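PDB 6SNR: lipid II:glycine glycyltransferase from Staphylococcus aureus, which probably adds the first glycine of the pentaglycine interpeptide bridge to the lysine side chain of lipid II, using glycyl-tRNA as donor. Local coordinates for residues A[210-215]-A[318-323]; A[50-55]-A[80-85]; A[168-173]-A[332-337]; A[14-19]-A[223-228]; A[352-357]-A[375-380]. All coordinates share one frame; numbering follows the deposited sequence.

Interaction 1: A[210-215]-A[318-323]; sequences ISYFEN and YLYGAS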
# COMPACT_ATOMS: atom_id res chain seq x y z
N ILE A 210 -14.67 6.23 10.11
CA ILE A 210 -13.41 6.72 10.67
C ILE A 210 -12.81 5.80 11.75
O ILE A 210 -11.58 5.66 11.82
CB ILE A 210 -13.51 8.16 11.21
CG1 ILE A 210 -12.14 8.68 11.62
CG2 ILE A 210 -14.48 8.27 12.38
CD1 ILE A 210 -12.12 10.16 11.90
N SER A 211 -13.67 5.22 12.60
CA SER A 211 -13.21 4.35 13.68
C SER A 211 -12.43 3.13 13.17
O SER A 211 -11.49 2.66 13.83
CB SER A 211 -14.41 3.86 14.51
OG SER A 211 -14.95 4.96 15.18
N TYR A 212 -12.85 2.64 12.00
CA TYR A 212 -12.21 1.51 11.35
C TYR A 212 -10.76 1.86 10.94
O TYR A 212 -9.83 1.08 11.15
CB TYR A 212 -13.03 1.05 10.14
CG TYR A 212 -12.32 -0.03 9.33
CD1 TYR A 212 -11.44 0.31 8.29
CD2 TYR A 212 -12.51 -1.37 9.60
CE1 TYR A 212 -10.78 -0.66 7.57
CE2 TYR A 212 -11.86 -2.35 8.89
CZ TYR A 212 -10.99 -1.99 7.87
OH TYR A 212 -10.36 -2.98 7.16
N PHE A 213 -10.57 3.05 10.40
CA PHE A 213 -9.24 3.49 10.03
C PHE A 213 -8.39 3.89 11.25
O PHE A 213 -7.18 3.67 11.29
CB PHE A 213 -9.34 4.60 8.95
CG PHE A 213 -10.01 4.14 7.71
CD1 PHE A 213 -9.42 3.17 6.91
CD2 PHE A 213 -11.24 4.64 7.33
CE1 PHE A 213 -10.05 2.70 5.78
CE2 PHE A 213 -11.87 4.18 6.19
CZ PHE A 213 -11.28 3.21 5.41
N GLU A 214 -9.01 4.48 12.26
CA GLU A 214 -8.32 4.82 13.47
C GLU A 214 -7.74 3.56 14.16
O GLU A 214 -6.65 3.61 14.67
CB GLU A 214 -9.27 5.59 14.41
CG GLU A 214 -9.37 7.07 14.04
CD GLU A 214 -10.44 7.82 14.81
OE1 GLU A 214 -11.38 7.18 15.34
OE2 GLU A 214 -10.36 9.06 14.84
N ASN A 215 -8.48 2.47 14.10
CA ASN A 215 -8.07 1.20 14.73
C ASN A 215 -6.77 0.68 14.12
O ASN A 215 -5.83 0.34 14.81
CB ASN A 215 -9.16 0.19 14.51
CG ASN A 215 -8.85 -1.16 15.13
OD1 ASN A 215 -8.64 -1.24 16.33
ND2 ASN A 215 -8.88 -2.21 14.32
N TYR A 318 0.51 -0.23 0.00
CA TYR A 318 -0.57 0.72 -0.25
C TYR A 318 -1.87 0.05 0.14
O TYR A 318 -2.38 -0.80 -0.58
CB TYR A 318 -0.54 1.09 -1.77
CG TYR A 318 -1.80 1.79 -2.25
CD1 TYR A 318 -2.14 3.04 -1.79
CD2 TYR A 318 -2.65 1.17 -3.12
CE1 TYR A 318 -3.27 3.71 -2.23
CE2 TYR A 318 -3.79 1.83 -3.58
CZ TYR A 318 -4.08 3.10 -3.14
OH TYR A 318 -5.23 3.79 -3.56
N LEU A 319 -2.37 0.38 1.32
CA LEU A 319 -3.47 -0.36 1.94
C LEU A 319 -4.84 0.13 1.50
O LEU A 319 -5.69 -0.66 1.16
CB LEU A 319 -3.34 -0.27 3.47
CG LEU A 319 -3.38 -1.51 4.39
CD1 LEU A 319 -4.32 -1.34 5.58
CD2 LEU A 319 -3.63 -2.84 3.69
N TYR A 320 -5.05 1.45 1.49
CA TYR A 320 -6.31 2.07 1.13
C TYR A 320 -6.02 3.43 0.51
O TYR A 320 -5.11 4.13 0.96
CB TYR A 320 -7.20 2.31 2.37
CG TYR A 320 -7.76 1.06 3.02
CD1 TYR A 320 -8.85 0.43 2.48
CD2 TYR A 320 -7.22 0.56 4.21
CE1 TYR A 320 -9.38 -0.72 3.06
CE2 TYR A 320 -7.73 -0.59 4.81
CZ TYR A 320 -8.82 -1.21 4.24
OH TYR A 320 -9.34 -2.34 4.81
N GLY A 321 -6.80 3.80 -0.50
CA GLY A 321 -6.74 5.14 -1.11
C GLY A 321 -8.11 5.68 -1.45
O GLY A 321 -9.06 4.90 -1.62
N ALA A 322 -8.24 7.00 -1.50
CA ALA A 322 -9.55 7.65 -1.75
C ALA A 322 -9.32 8.94 -2.46
O ALA A 322 -8.25 9.55 -2.32
CB ALA A 322 -10.32 7.88 -0.45
N SER A 323 -10.31 9.39 -3.24
CA SER A 323 -10.18 10.70 -3.88
C SER A 323 -11.55 11.28 -4.17
O SER A 323 -12.51 10.52 -4.33
CB SER A 323 -9.36 10.60 -5.17
OG SER A 323 -9.95 9.69 -6.09
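Tyr320 on strand 315-323 is met by two consecutive aromatic residues of helix 210-220, each in a different way. Its OH hydrogen-bonds Tyr212 OH at 2.6 Å, a short hydroxyl pair in which either oxygen could be the donor. Phe213 instead drives the CE1 corner of its ring onto the face of Tyr320. That atom stands 3.8 Å above the plane of the Tyr320 ring, over its centre, and the planes are 80° apart with centroids separated by 5.3 Å, a T-shaped (edge-to-face) stack. Apolar contact links the two modes, since Tyr212 CE1 also lies 3.9 Å from Tyr320 CZ. The contact joins helix 210-220 to one side of the mixed sheet in one of the two GNAT-like halves of the FemABX fold, and it does so by aromatic side chains rather than backbone: the nearest CA atoms, those of Phe213 and Tyr320, remain 9.5 Å apart. The two neighbours on the helix converge on Tyr320 with different first torsions, CG of Tyr212 lying anti to the backbone N (chi1 173°) and that of Phe213 beside its N. Tyr212 CD1 then rests 3.7 Å above the Phe213 ring, offset toward the rim. Farther out, Phe192 of helix 189-202 adds a second edge-to-face partner for Phe213, which also touches Leu308, and backbone bonds to Leu308 hold Tyr320 in the sheet.

Interaction 2: A[50-55]-A[80-85]; sequences EVQGVA and YSNKEA
Gln52 and Asn82 join their side-chain amides between strand 50-61 and the start of helix 83-99, with Ala85 beside them. Asn82 ND2 donates to Gln52 OE1 at 2.8 Å, with an N-H...O angle of 161°. The acceptor lies close to the amide plane of Asn82, whereas from the side of Gln52 the donor is tilted 26° from the carbonyl plane, and the two amide planes are 42° apart. Gln52 reaches over with its chain extended beyond CG. It leaves the strand at a classic beta bulge, where Gln52 and Gly53 both face Val45 of the adjoining strand 39-47. Asn82 is the N-cap of helix 83-99: its OD1 accepts from Ala85 N at 3.1 Å, from above the carbonyl plane. Ala85 turns its methyl toward the strand, Ala85 CB coming within 4.2 Å of Gln52 OE1, and it also touches Val78. Both polar ends of the Asn82 amide are therefore used, the oxygen by the helix start and the nitrogen by the bulge, which fixes the sense of the amide flip and ties the cap to the bulged strand through neutral groups.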
# COMPACT_ATOMS: atom_id res chain seq x y z
N GLU A 50 19.57 -18.48 19.09
CA GLU A 50 19.26 -17.78 17.85
C GLU A 50 17.91 -18.27 17.34
O GLU A 50 17.77 -19.46 17.05
CB GLU A 50 20.34 -18.11 16.81
CG GLU A 50 20.22 -17.42 15.46
CD GLU A 50 21.32 -17.87 14.51
OE1 GLU A 50 22.50 -17.93 14.96
OE2 GLU A 50 21.03 -18.18 13.33
N VAL A 51 16.95 -17.35 17.20
CA VAL A 51 15.63 -17.71 16.64
C VAL A 51 15.77 -18.14 15.16
O VAL A 51 16.48 -17.48 14.38
CB VAL A 51 14.68 -16.49 16.72
CG1 VAL A 51 13.32 -16.78 16.05
CG2 VAL A 51 14.49 -16.02 18.17
N GLN A 52 15.09 -19.22 14.77
CA GLN A 52 15.07 -19.68 13.36
C GLN A 52 13.67 -19.56 12.73
O GLN A 52 13.53 -19.62 11.50
CB GLN A 52 15.60 -21.12 13.21
CG GLN A 52 17.09 -21.26 13.50
CD GLN A 52 17.59 -22.67 13.20
OE1 GLN A 52 17.01 -23.40 12.39
NE2 GLN A 52 18.67 -23.07 13.87
N GLY A 53 12.63 -19.36 13.54
CA GLY A 53 11.26 -19.11 12.99
C GLY A 53 10.31 -18.64 14.06
O GLY A 53 10.48 -18.97 15.24
N VAL A 54 9.28 -17.89 13.66
CA VAL A 54 8.24 -17.44 14.56
C VAL A 54 6.90 -17.52 13.89
O VAL A 54 6.83 -17.72 12.65
CB VAL A 54 8.46 -15.97 15.01
CG1 VAL A 54 9.84 -15.83 15.63
CG2 VAL A 54 8.32 -15.02 13.82
N ALA A 55 5.87 -17.38 14.68
CA ALA A 55 4.52 -17.28 14.15
C ALA A 55 3.61 -16.64 15.16
O ALA A 55 3.74 -16.84 16.38
CB ALA A 55 4.02 -18.66 13.70
N TYR A 80 11.04 -22.11 4.50
CA TYR A 80 10.24 -23.33 4.27
C TYR A 80 11.13 -24.49 3.79
O TYR A 80 10.66 -25.63 3.78
CB TYR A 80 9.03 -23.08 3.34
CG TYR A 80 7.92 -22.38 4.10
CD1 TYR A 80 7.96 -21.00 4.34
CD2 TYR A 80 6.86 -23.11 4.67
CE1 TYR A 80 6.98 -20.38 5.12
CE2 TYR A 80 5.90 -22.50 5.44
CZ TYR A 80 5.94 -21.13 5.66
OH TYR A 80 4.99 -20.58 6.46
N SER A 81 12.38 -24.19 3.46
CA SER A 81 13.39 -25.24 3.28
C SER A 81 14.08 -25.72 4.56
O SER A 81 14.85 -26.69 4.51
CB SER A 81 14.45 -24.77 2.29
OG SER A 81 13.84 -24.29 1.10
N ASN A 82 13.81 -25.09 5.70
CA ASN A 82 14.35 -25.52 6.98
C ASN A 82 13.34 -26.47 7.62
O ASN A 82 12.43 -26.05 8.35
CB ASN A 82 14.61 -24.29 7.86
CG ASN A 82 15.30 -24.61 9.16
OD1 ASN A 82 15.21 -25.74 9.66
ND2 ASN A 82 15.94 -23.59 9.76
N LYS A 83 13.48 -27.76 7.32
CA LYS A 83 12.53 -28.75 7.80
C LYS A 83 12.41 -28.82 9.33
O LYS A 83 11.31 -29.01 9.85
CB LYS A 83 12.91 -30.16 7.28
CG LYS A 83 12.77 -30.34 5.78
CD LYS A 83 12.96 -31.81 5.42
CE LYS A 83 12.78 -32.07 3.94
NZ LYS A 83 13.85 -31.45 3.12
N GLU A 84 13.54 -28.68 10.03
CA GLU A 84 13.53 -28.80 11.48
C GLU A 84 12.76 -27.65 12.11
O GLU A 84 12.00 -27.86 13.02
CB GLU A 84 14.94 -28.91 12.06
CG GLU A 84 15.62 -30.24 11.75
CD GLU A 84 15.25 -31.37 12.71
OE1 GLU A 84 14.16 -31.31 13.35
OE2 GLU A 84 16.05 -32.32 12.82
N ALA A 85 12.97 -26.44 11.61
CA ALA A 85 12.28 -25.28 12.15
C ALA A 85 10.81 -25.34 11.79
O ALA A 85 9.93 -25.01 12.61
CB ALA A 85 12.90 -24.00 11.61

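Interaction 3: A[168-173]-A[332-337]; sequences RSKVRL and PNHHMQ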
# COMPACT_ATOMS: atom_id res chain seq x y z
N ARG A 168 3.64 7.45 -17.08
CA ARG A 168 4.79 8.30 -16.83
C ARG A 168 4.46 9.74 -17.18
O ARG A 168 4.83 10.69 -16.45
CB ARG A 168 6.03 7.90 -17.65
CG ARG A 168 6.55 6.51 -17.37
CD ARG A 168 7.97 6.33 -17.84
NE ARG A 168 8.09 6.31 -19.31
CZ ARG A 168 7.99 5.25 -20.12
NH1 ARG A 168 7.76 4.01 -19.67
NH2 ARG A 168 8.17 5.44 -21.45
N SER A 169 3.77 9.91 -18.31
CA SER A 169 3.42 11.25 -18.74
C SER A 169 2.47 11.93 -17.73
O SER A 169 2.62 13.11 -17.42
CB SER A 169 2.81 11.26 -20.14
OG SER A 169 2.18 12.50 -20.36
N LYS A 170 1.55 11.14 -17.18
CA LYS A 170 0.57 11.67 -16.22
C LYS A 170 1.25 12.03 -14.90
O LYS A 170 0.91 13.02 -14.27
CB LYS A 170 -0.56 10.68 -15.92
CG LYS A 170 -1.50 10.33 -17.07
CD LYS A 170 -2.67 11.29 -17.29
CE LYS A 170 -3.79 10.57 -18.05
NZ LYS A 170 -4.73 11.47 -18.77
N VAL A 171 2.22 11.21 -14.47
CA VAL A 171 2.99 11.52 -13.26
C VAL A 171 3.77 12.83 -13.41
O VAL A 171 3.77 13.66 -12.52
CB VAL A 171 3.91 10.35 -12.83
CG1 VAL A 171 4.83 10.77 -11.70
CG2 VAL A 171 3.07 9.12 -12.44
N ARG A 172 4.45 13.01 -14.56
CA ARG A 172 5.20 14.24 -14.78
C ARG A 172 4.27 15.44 -14.74
O ARG A 172 4.63 16.46 -14.18
CB ARG A 172 5.95 14.17 -16.12
CG ARG A 172 7.09 13.16 -16.12
CD ARG A 172 8.16 13.47 -17.17
NE ARG A 172 9.09 12.36 -17.28
CZ ARG A 172 8.88 11.27 -18.01
NH1 ARG A 172 7.82 11.19 -18.79
NH2 ARG A 172 9.79 10.29 -18.02
N LEU A 173 3.07 15.32 -15.31
CA LEU A 173 2.08 16.41 -15.24
C LEU A 173 1.66 16.66 -13.80
O LEU A 173 1.59 17.77 -13.33
CB LEU A 173 0.87 16.11 -16.08
CG LEU A 173 1.11 16.17 -17.59
CD1 LEU A 173 -0.14 15.72 -18.31
CD2 LEU A 173 1.57 17.56 -18.05
N PRO A 332 -4.23 14.32 -8.72
CA PRO A 332 -3.74 14.15 -7.35
C PRO A 332 -3.32 12.72 -6.98
O PRO A 332 -2.32 12.59 -6.29
CB PRO A 332 -4.90 14.64 -6.50
CG PRO A 332 -6.09 14.29 -7.31
CD PRO A 332 -5.67 14.62 -8.74
N ASN A 333 -4.04 11.71 -7.45
CA ASN A 333 -3.68 10.29 -7.14
C ASN A 333 -2.32 9.92 -7.72
O ASN A 333 -1.55 9.19 -7.11
CB ASN A 333 -4.75 9.33 -7.67
CG ASN A 333 -6.10 9.53 -6.98
OD1 ASN A 333 -7.13 9.70 -7.62
ND2 ASN A 333 -6.09 9.48 -5.67
N HIS A 334 -1.98 10.46 -8.89
CA HIS A 334 -0.68 10.16 -9.50
C HIS A 334 0.46 10.81 -8.75
O HIS A 334 1.53 10.19 -8.56
CB HIS A 334 -0.66 10.66 -10.98
CG HIS A 334 -1.66 9.97 -11.84
ND1 HIS A 334 -3.00 10.26 -11.80
CD2 HIS A 334 -1.52 8.98 -12.75
CE1 HIS A 334 -3.64 9.49 -12.66
NE2 HIS A 334 -2.75 8.71 -13.25
N HIS A 335 0.23 12.04 -8.28
CA HIS A 335 1.19 12.72 -7.43
C HIS A 335 1.41 11.95 -6.12
O HIS A 335 2.55 11.66 -5.73
CB HIS A 335 0.70 14.16 -7.14
CG HIS A 335 1.78 15.06 -6.67
ND1 HIS A 335 1.55 16.36 -6.26
CD2 HIS A 335 3.10 14.85 -6.50
CE1 HIS A 335 2.67 16.90 -5.85
NE2 HIS A 335 3.63 16.00 -5.99
N MET A 336 0.27 11.58 -5.53
CA MET A 336 0.24 10.78 -4.28
C MET A 336 1.03 9.47 -4.37
O MET A 336 1.94 9.22 -3.53
CB MET A 336 -1.20 10.46 -3.87
CG MET A 336 -1.33 10.17 -2.38
SD MET A 336 -3.07 9.99 -1.95
CE MET A 336 -3.66 8.64 -2.91
N GLN A 337 0.76 8.70 -5.42
CA GLN A 337 1.45 7.38 -5.59
C GLN A 337 2.95 7.52 -5.68
O GLN A 337 3.70 6.84 -4.98
CB GLN A 337 0.96 6.61 -6.80
CG GLN A 337 -0.43 6.04 -6.64
CD GLN A 337 -0.53 4.98 -5.55
OE1 GLN A 337 0.49 4.39 -5.14
NE2 GLN A 337 -1.76 4.70 -5.11
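His334 lays the CD2 side of its imidazole against the stem of Lys170, with His334 CD2 3.7 Å from Lys170 CB and His334 NE2 at 4.0 Å from the same carbon. The methylene approaches the ring obliquely. Lys170 then bends at chi2 (-85°), which carries its ammonium off, and Lys170 NZ ends 6.5 Å from His334 NE2, so CB, not the ammonium, meets the ring. One residue further along the same helix, Val171 CG2 packs on His334 CB at 4.3 Å. The helices come very close here, with the CA atoms of Val171 and His334 only 5.4 Å apart. Helix 332-347 is the connection of a beta-alpha-beta crossover between the parallel neighbours 315-323 and 351-356 of the mixed sheet, and helix 165-177 lies over its first turn. His334 points toward helix 165-177, also touching Asn167 and Ala174 there. On the buried side Val171 continues onto Trp377 and Leu160, while the next residue after His334, His335, hydrogen-bonds Thr179 OG1 through its ND1. Lys170, on the solvent side, touches Leu331 in the loop before helix 332-347.

Interaction 4: A[14-19]-A[223-228]; sequences FVKSHP and DGDAEL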
# COMPACT_ATOMS: atom_id res chain seq x y z
N PHE A 14 12.35 -9.81 14.10
CA PHE A 14 12.58 -11.00 13.32
C PHE A 14 11.69 -11.02 12.10
O PHE A 14 12.18 -11.32 10.98
CB PHE A 14 12.34 -12.26 14.17
CG PHE A 14 12.66 -13.54 13.45
CD1 PHE A 14 11.74 -14.19 12.68
CD2 PHE A 14 13.93 -14.08 13.54
CE1 PHE A 14 12.07 -15.36 12.01
CE2 PHE A 14 14.26 -15.24 12.88
CZ PHE A 14 13.32 -15.89 12.11
N VAL A 15 10.39 -10.73 12.26
CA VAL A 15 9.46 -10.67 11.11
C VAL A 15 9.89 -9.62 10.06
O VAL A 15 9.90 -9.88 8.87
CB VAL A 15 8.02 -10.37 11.58
CG1 VAL A 15 7.04 -10.17 10.40
CG2 VAL A 15 7.51 -11.49 12.53
N LYS A 16 10.32 -8.48 10.56
CA LYS A 16 10.67 -7.37 9.68
C LYS A 16 11.91 -7.70 8.87
O LYS A 16 11.98 -7.28 7.70
CB LYS A 16 10.83 -6.08 10.49
CG LYS A 16 9.49 -5.50 10.96
CD LYS A 16 9.62 -4.31 11.88
CE LYS A 16 8.35 -3.53 12.11
NZ LYS A 16 8.54 -2.22 12.83
N SER A 17 12.85 -8.46 9.42
CA SER A 17 14.08 -8.84 8.67
C SER A 17 14.06 -10.18 7.93
O SER A 17 14.99 -10.52 7.17
CB SER A 17 15.27 -8.81 9.61
OG SER A 17 15.14 -9.67 10.70
N HIS A 18 13.00 -10.97 8.12
CA HIS A 18 12.96 -12.26 7.45
C HIS A 18 12.38 -12.11 6.03
O HIS A 18 11.37 -11.42 5.85
CB HIS A 18 12.13 -13.24 8.25
CG HIS A 18 12.30 -14.64 7.81
ND1 HIS A 18 13.10 -15.55 8.47
CD2 HIS A 18 11.82 -15.28 6.72
CE1 HIS A 18 13.06 -16.70 7.82
NE2 HIS A 18 12.29 -16.56 6.76
N PRO A 19 12.95 -12.81 5.04
CA PRO A 19 12.39 -12.73 3.69
C PRO A 19 10.89 -13.06 3.60
O PRO A 19 10.20 -12.58 2.68
CB PRO A 19 13.22 -13.75 2.92
CG PRO A 19 14.51 -13.73 3.59
CD PRO A 19 14.21 -13.59 5.05
N ASP A 223 5.11 3.17 15.73
CA ASP A 223 6.31 2.52 15.26
C ASP A 223 6.78 2.90 13.85
O ASP A 223 7.80 2.37 13.35
CB ASP A 223 6.10 0.98 15.31
CG ASP A 223 5.74 0.50 16.69
OD1 ASP A 223 6.40 0.87 17.72
OD2 ASP A 223 4.76 -0.26 16.79
N GLY A 224 6.02 3.78 13.21
CA GLY A 224 6.31 4.24 11.86
C GLY A 224 5.81 3.25 10.80
O GLY A 224 6.21 3.29 9.65
N ASP A 225 5.00 2.30 11.23
CA ASP A 225 4.46 1.26 10.34
C ASP A 225 3.10 1.52 9.70
O ASP A 225 2.59 0.65 8.98
CB ASP A 225 4.46 -0.09 11.11
CG ASP A 225 5.87 -0.55 11.45
OD1 ASP A 225 6.79 -0.28 10.65
OD2 ASP A 225 6.04 -1.23 12.49
N ALA A 226 2.52 2.68 9.97
CA ALA A 226 1.34 3.19 9.28
C ALA A 226 1.54 4.69 9.12
O ALA A 226 1.90 5.36 10.09
CB ALA A 226 0.09 2.92 10.02
N GLU A 227 1.31 5.21 7.90
CA GLU A 227 1.28 6.65 7.67
C GLU A 227 0.11 7.02 6.77
O GLU A 227 -0.25 6.27 5.87
CB GLU A 227 2.58 7.12 7.03
CG GLU A 227 3.81 6.72 7.83
CD GLU A 227 4.09 7.62 9.03
OE1 GLU A 227 3.50 8.72 9.15
OE2 GLU A 227 4.92 7.20 9.85
N LEU A 228 -0.45 8.21 7.02
CA LEU A 228 -1.50 8.75 6.22
C LEU A 228 -0.95 9.88 5.35
O LEU A 228 -0.21 10.73 5.86
CB LEU A 228 -2.59 9.32 7.11
CG LEU A 228 -3.73 10.09 6.42
CD1 LEU A 228 -4.57 9.17 5.57
CD2 LEU A 228 -4.58 10.85 7.45
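Lys16 and Asp225 come from opposite directions and form a salt bridge that spans the two sheet-bearing halves of the FemABX fold. Helix 8-17, which carries the lysine, packs on strand 50-61 of one seven-stranded sheet; Asp225 stands at the entrance to strand 226-233 of the other. The CA atoms of Lys16 and Asp225 are 10.7 Å apart, and the lysine covers most of that span: its chain is extended from CG to NZ, with chi2 at 174° and chi4 at -170°. Asp225 needs a single short step, its CB pointing toward the helix. The aspartate is placed by the turn before it. Gly224, with positive phi, is the C-prime residue of a Schellman motif that ends helix 210-220, Asp225 N bonding back to Leu220 O, and the chain then enters the strand. Asp225 itself is buried and touches Phe311 and Leu220, so the lysine brings a countercharge to a buried carboxylate and would probably favour its ionised form. A second acid, Asp223, lies in the same turn but is held by a salt bridge to Lys28; Lys16 NZ stays 5.8 Å from Asp223 OD2. The ammonium is not centred between the oxygens of its partner: Asp225 OD2 accepts through its syn lone pair, 2.7 Å from Lys16 NZ, while Asp225 OD1 is 3.4 Å from the same nitrogen.

Interaction 5: A[352-357]-A[375-380]; sequences YDFGGT and KVWGTY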
# COMPACT_ATOMS: atom_id res chain seq x y z
N TYR A 352 6.88 -2.11 -2.96
CA TYR A 352 5.67 -1.31 -2.73
C TYR A 352 4.51 -2.12 -3.31
O TYR A 352 4.39 -2.35 -4.52
CB TYR A 352 5.83 0.04 -3.41
CG TYR A 352 4.71 1.03 -3.25
CD1 TYR A 352 3.61 1.05 -4.12
CD2 TYR A 352 4.78 2.00 -2.27
CE1 TYR A 352 2.61 1.99 -3.98
CE2 TYR A 352 3.78 2.94 -2.13
CZ TYR A 352 2.71 2.95 -2.99
OH TYR A 352 1.72 3.88 -2.85
N ASP A 353 3.69 -2.68 -2.42
CA ASP A 353 2.68 -3.67 -2.75
C ASP A 353 1.31 -3.01 -2.86
O ASP A 353 0.74 -2.49 -1.88
CB ASP A 353 2.73 -4.75 -1.63
CG ASP A 353 1.89 -5.95 -1.92
OD1 ASP A 353 0.99 -5.91 -2.77
OD2 ASP A 353 2.11 -6.95 -1.20
N PHE A 354 0.72 -3.04 -4.06
CA PHE A 354 -0.61 -2.52 -4.30
C PHE A 354 -1.75 -3.44 -3.90
O PHE A 354 -2.92 -3.10 -4.09
CB PHE A 354 -0.79 -2.20 -5.78
CG PHE A 354 -0.16 -0.91 -6.22
CD1 PHE A 354 1.15 -0.88 -6.64
CD2 PHE A 354 -0.93 0.23 -6.36
CE1 PHE A 354 1.73 0.30 -7.09
CE2 PHE A 354 -0.35 1.43 -6.83
CZ PHE A 354 0.96 1.45 -7.19
N GLY A 355 -1.42 -4.64 -3.41
CA GLY A 355 -2.39 -5.62 -2.98
C GLY A 355 -2.97 -6.45 -4.12
O GLY A 355 -2.40 -6.53 -5.20
N GLY A 356 -4.17 -7.00 -3.89
CA GLY A 356 -4.66 -8.10 -4.68
C GLY A 356 -5.10 -7.82 -6.10
O GLY A 356 -5.54 -6.72 -6.42
N THR A 357 -5.05 -8.88 -6.88
CA THR A 357 -5.54 -8.87 -8.26
C THR A 357 -5.81 -10.29 -8.70
O THR A 357 -5.20 -11.22 -8.23
CB THR A 357 -4.48 -8.20 -9.18
OG1 THR A 357 -5.07 -7.95 -10.49
CG2 THR A 357 -3.24 -9.00 -9.34
N LYS A 375 -1.57 -2.32 -12.93
CA LYS A 375 -0.59 -2.77 -13.92
C LYS A 375 0.30 -1.63 -14.48
O LYS A 375 1.33 -1.90 -15.02
CB LYS A 375 -1.29 -3.52 -15.06
CG LYS A 375 -2.13 -2.67 -16.03
CD LYS A 375 -2.75 -3.59 -17.07
CE LYS A 375 -3.10 -2.84 -18.34
NZ LYS A 375 -3.55 -3.78 -19.41
N VAL A 376 -0.12 -0.37 -14.35
CA VAL A 376 0.62 0.74 -14.97
C VAL A 376 1.69 1.35 -14.10
O VAL A 376 2.37 2.28 -14.51
CB VAL A 376 -0.34 1.84 -15.53
CG1 VAL A 376 -1.29 1.26 -16.55
CG2 VAL A 376 -1.09 2.57 -14.44
N TRP A 377 1.84 0.84 -12.86
CA TRP A 377 2.72 1.41 -11.89
C TRP A 377 4.08 0.70 -11.70
O TRP A 377 4.68 0.72 -10.60
CB TRP A 377 1.94 1.49 -10.54
CG TRP A 377 0.95 2.60 -10.60
CD1 TRP A 377 -0.37 2.50 -10.81
CD2 TRP A 377 1.24 4.00 -10.46
NE1 TRP A 377 -0.95 3.76 -10.81
CE2 TRP A 377 0.02 4.69 -10.59
CE3 TRP A 377 2.42 4.74 -10.27
CZ2 TRP A 377 -0.06 6.12 -10.55
CZ3 TRP A 377 2.33 6.14 -10.18
CH2 TRP A 377 1.08 6.81 -10.36
N GLY A 378 4.63 0.13 -12.78
CA GLY A 378 5.88 -0.56 -12.69
C GLY A 378 5.85 -1.84 -11.83
O GLY A 378 6.86 -2.26 -11.27
N THR A 379 4.68 -2.45 -11.84
CA THR A 379 4.41 -3.62 -11.02
C THR A 379 4.71 -4.91 -11.71
O THR A 379 4.55 -5.03 -12.94
CB THR A 379 2.92 -3.65 -10.64
OG1 THR A 379 2.11 -3.45 -11.80
CG2 THR A 379 2.60 -2.58 -9.59
N TYR A 380 5.10 -5.92 -10.92
CA TYR A 380 5.09 -7.28 -11.38
C TYR A 380 4.08 -8.07 -10.60
O TYR A 380 3.72 -7.70 -9.48
CB TYR A 380 6.46 -7.94 -11.28
CG TYR A 380 6.94 -8.18 -9.85
CD1 TYR A 380 7.69 -7.21 -9.23
CD2 TYR A 380 6.66 -9.36 -9.17
CE1 TYR A 380 8.15 -7.36 -7.96
CE2 TYR A 380 7.16 -9.52 -7.86
CZ TYR A 380 7.90 -8.50 -7.29
OH TYR A 380 8.43 -8.53 -6.00
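The rings of Phe354 and Trp377 lie nearly parallel, with planes 30° apart, yet are slid so far that they barely overlap: the centroids of the Phe354 ring and the five-membered ring of Trp377 are 5.1 Å apart. The closest touch falls at the root of the indole instead, Phe354 CZ standing 3.5 Å from Trp377 CB and 3.6 Å from Trp377 CG, while Phe354 CE2 comes over one face of the Trp377 ring. Thr379 touches another part of the Phe354 ring, its methyl CG2 3.7 Å from Phe354 CD1. With chi1 at 48°, Thr379 turns its methyl to Phe354 and its hydroxyl to Lys374 O, with which it hydrogen-bonds. No hydrogen bond crosses between 352-357 and 375-380, and the contact is wholly apolar. The strand turns locally at the phenylalanine: Asp353 OD1 accepts from Gly355 N at 2.8 Å, an Asx turn around Phe354, and Gly355 follows with positive phi. Tyr352 CE1 lies 3.6 Å above the Phe354 ring, offset toward its rim. Phe373 at the end of helix 368-374 meets both rings steeply, and Lys374 NZ of the same helix hydrogen-bonds the carbonyls of Phe354 and Gly356. Around the cluster lie strand 146-151, which pairs with 351-356 and touches Thr379, Gln337 of helix 332-347, and Phe163, edge-to-face with Trp377.

In the fold
Interactions 1, 3 and 5 form one connected region around the sheet that holds strands 315-323 and 351-356. These two strands are neighbours in it, joined by Tyr318 N to Asp353 O at 2.9 Å, and Gln337 OE1 bonds Tyr352 OH at 2.6 Å, so that interactions 3 and 5, centres about 15 Å apart, share a core in which Val171 and Gln337 both touch Trp377. Interaction 2 belongs to the other sheet, its centre about 42 Å from that of interaction 3 on the opposite side of the chain's centre. Interaction 4 bridges the halves: Phe14 packs on Val51 and Val54 at one end, while strand 226-233 lies in the same sheet as 315-323.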